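Local coordinates for protein domain of Unknown Function with a Cystatin-Like Fold (Nostoc punctiforme, PDB 2RGQ) that is of unknown function but adopts a cystatin-like fold and belongs to the SnoaL-like family of the NTF2 clan, at residues 60-64 against 65-69. Sequence-based numbering, arbitrary orientation.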
loop_
_atom_site.group_PDB
_atom_site.type_symbol
_atom_site.label_atom_id
_atom_site.label_comp_id
_atom_site.label_asym_id
_atom_site.label_seq_id
_atom_site.Cartn_x
_atom_site.Cartn_y
_atom_site.Cartn_z
ATOM N N ALA B 60 -10.241 4.405 -23.769
ATOM C CA ALA B 60 -9.878 3.126 -24.409
ATOM C C ALA B 60 -9.552 2.059 -23.378
ATOM O O ALA B 60 -10.050 0.942 -23.447
ATOM C CB ALA B 60 -8.713 3.334 -25.386
HETATM N N MSE B 61 -8.745 2.417 -22.374
HETATM C CA MSE B 61 -8.434 1.460 -21.299
HETATM C C MSE B 61 -9.654 1.091 -20.511
HETATM O O MSE B 61 -9.867 -0.071 -20.248
HETATM C CB MSE B 61 -7.356 1.990 -20.371
HETATM C CG MSE B 61 -6.036 2.071 -21.079
HETATM SE SE MSE B 61 -4.647 2.621 -19.867
HETATM C CE MSE B 61 -5.310 4.352 -19.270
ATOM N N LEU B 62 -10.466 2.070 -20.128
ATOM C CA LEU B 62 -11.711 1.781 -19.414
ATOM C C LEU B 62 -12.618 0.837 -20.214
ATOM O O LEU B 62 -13.165 -0.146 -19.666
ATOM C CB LEU B 62 -12.438 3.081 -19.063
ATOM C CG LEU B 62 -11.836 3.902 -17.918
ATOM C CD1 LEU B 62 -12.359 5.364 -17.916
ATOM C CD2 LEU B 62 -12.084 3.256 -16.526
ATOM N N ASP B 63 -12.715 1.086 -21.518
ATOM C CA ASP B 63 -13.558 0.277 -22.391
ATOM C C ASP B 63 -13.069 -1.157 -22.599
ATOM O O ASP B 63 -13.882 -2.049 -22.867
ATOM C CB ASP B 63 -13.618 0.902 -23.790
ATOM C CG ASP B 63 -14.299 2.254 -23.842
ATOM O OD1 ASP B 63 -14.995 2.660 -22.882
ATOM O OD2 ASP B 63 -14.132 2.926 -24.889
ATOM N N THR B 64 -11.755 -1.361 -22.581
ATOM C CA THR B 64 -11.169 -2.668 -22.881
ATOM C C THR B 64 -10.927 -3.510 -21.633
ATOM O O THR B 64 -11.198 -4.705 -21.640
ATOM C CB THR B 64 -9.878 -2.518 -23.735
ATOM O OG1 THR B 64 -8.953 -1.647 -23.101
ATOM C CG2 THR B 64 -10.194 -1.911 -25.060
ATOM N N PHE B 65 -10.448 -2.905 -20.550
ATOM C CA PHE B 65 -10.171 -3.679 -19.338
ATOM C C PHE B 65 -10.213 -2.978 -17.986
ATOM O O PHE B 65 -10.338 -3.677 -16.989
ATOM C CB PHE B 65 -8.782 -4.366 -19.453
ATOM C CG PHE B 65 -7.650 -3.417 -19.765
ATOM C CD1 PHE B 65 -7.038 -2.664 -18.772
ATOM C CD2 PHE B 65 -7.184 -3.289 -21.060
ATOM C CE1 PHE B 65 -5.996 -1.784 -19.082
ATOM C CE2 PHE B 65 -6.148 -2.413 -21.377
ATOM C CZ PHE B 65 -5.556 -1.667 -20.397
ATOM N N ALA B 66 -10.151 -1.642 -17.928
ATOM C CA ALA B 66 -9.925 -0.958 -16.665
ATOM C C ALA B 66 -11.157 -0.499 -15.873
ATOM O O ALA B 66 -11.023 -0.084 -14.722
ATOM C CB ALA B 66 -8.933 0.254 -16.909
ATOM N N ARG B 67 -12.352 -0.585 -16.461
ATOM C CA ARG B 67 -13.580 -0.157 -15.809
ATOM C C ARG B 67 -14.089 -1.128 -14.736
ATOM O O ARG B 67 -14.000 -2.323 -14.881
ATOM C CB ARG B 67 -14.681 0.080 -16.870
ATOM C CG ARG B 67 -16.048 0.500 -16.342
ATOM C CD ARG B 67 -16.982 1.037 -17.430
ATOM N NE ARG B 67 -16.623 2.376 -17.928
ATOM C CZ ARG B 67 -16.121 2.689 -19.129
ATOM N NH1 ARG B 67 -15.893 1.787 -20.060
ATOM N NH2 ARG B 67 -15.863 3.967 -19.420
ATOM N N GLY B 68 -14.645 -0.577 -13.672
ATOM C CA GLY B 68 -15.271 -1.378 -12.635
ATOM C C GLY B 68 -14.343 -2.082 -11.677
ATOM O O GLY B 68 -14.737 -3.124 -11.086
ATOM N N LYS B 69 -13.171 -1.457 -11.430
ATOM C CA LYS B 69 -12.131 -2.026 -10.621
ATOM C C LYS B 69 -11.661 -1.108 -9.496
ATOM O O LYS B 69 -12.126 0.020 -9.347
ATOM C CB LYS B 69 -10.870 -2.278 -11.480
ATOM C CG LYS B 69 -11.041 -2.989 -12.856
ATOM C CD LYS B 69 -11.791 -4.337 -12.782
ATOM C CE LYS B 69 -11.690 -5.148 -14.071
ATOM N NZ LYS B 69 -12.638 -6.300 -14.055
#
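Met61 and Phe65 meet in the last turn of helix 51-66, which widens into a pi-type turn before the chain enters strand 69-80 of the cystatin-like fold. Met61 O accepts two hydrogen bonds, from Phe65 N at 2.9 Å and from Ala66 N at 2.8 Å. The second donor sits above the carbonyl plane. Phe65 CG lies between its backbone N and carbonyl carbon (chi1 54°). This turns the ring back along the helix, where Phe65 CZ packs on Met61 CG at 3.8 Å and one face lies over Met61 O, which is offset toward the ring's rim. Trp45 meets the same ring and also touches Met61. A serine in place of Phe65 would probably leave Met61 CG and Trp45 without their aromatic neighbour and open a gap at the helix end. Beside this, buried Leu62 packs against Leu23 of helix 6-25.

The other side is looser and polar. Arg67 N bonds only weakly to Leu62 O. The Arg67 guanidinium lays one face over Leu62 CB, and its NE forms a salt bridge with Glu26. Asp63 OD2 is hydrogen-bonded to a glycerol, probably from the crystallisation liquor. Asp63 OD1 uses its anti lone pair in a salt bridge with Arg67 NH1, in the guanidinium plane, at 3.1 Å and an N-H...O angle of 172°.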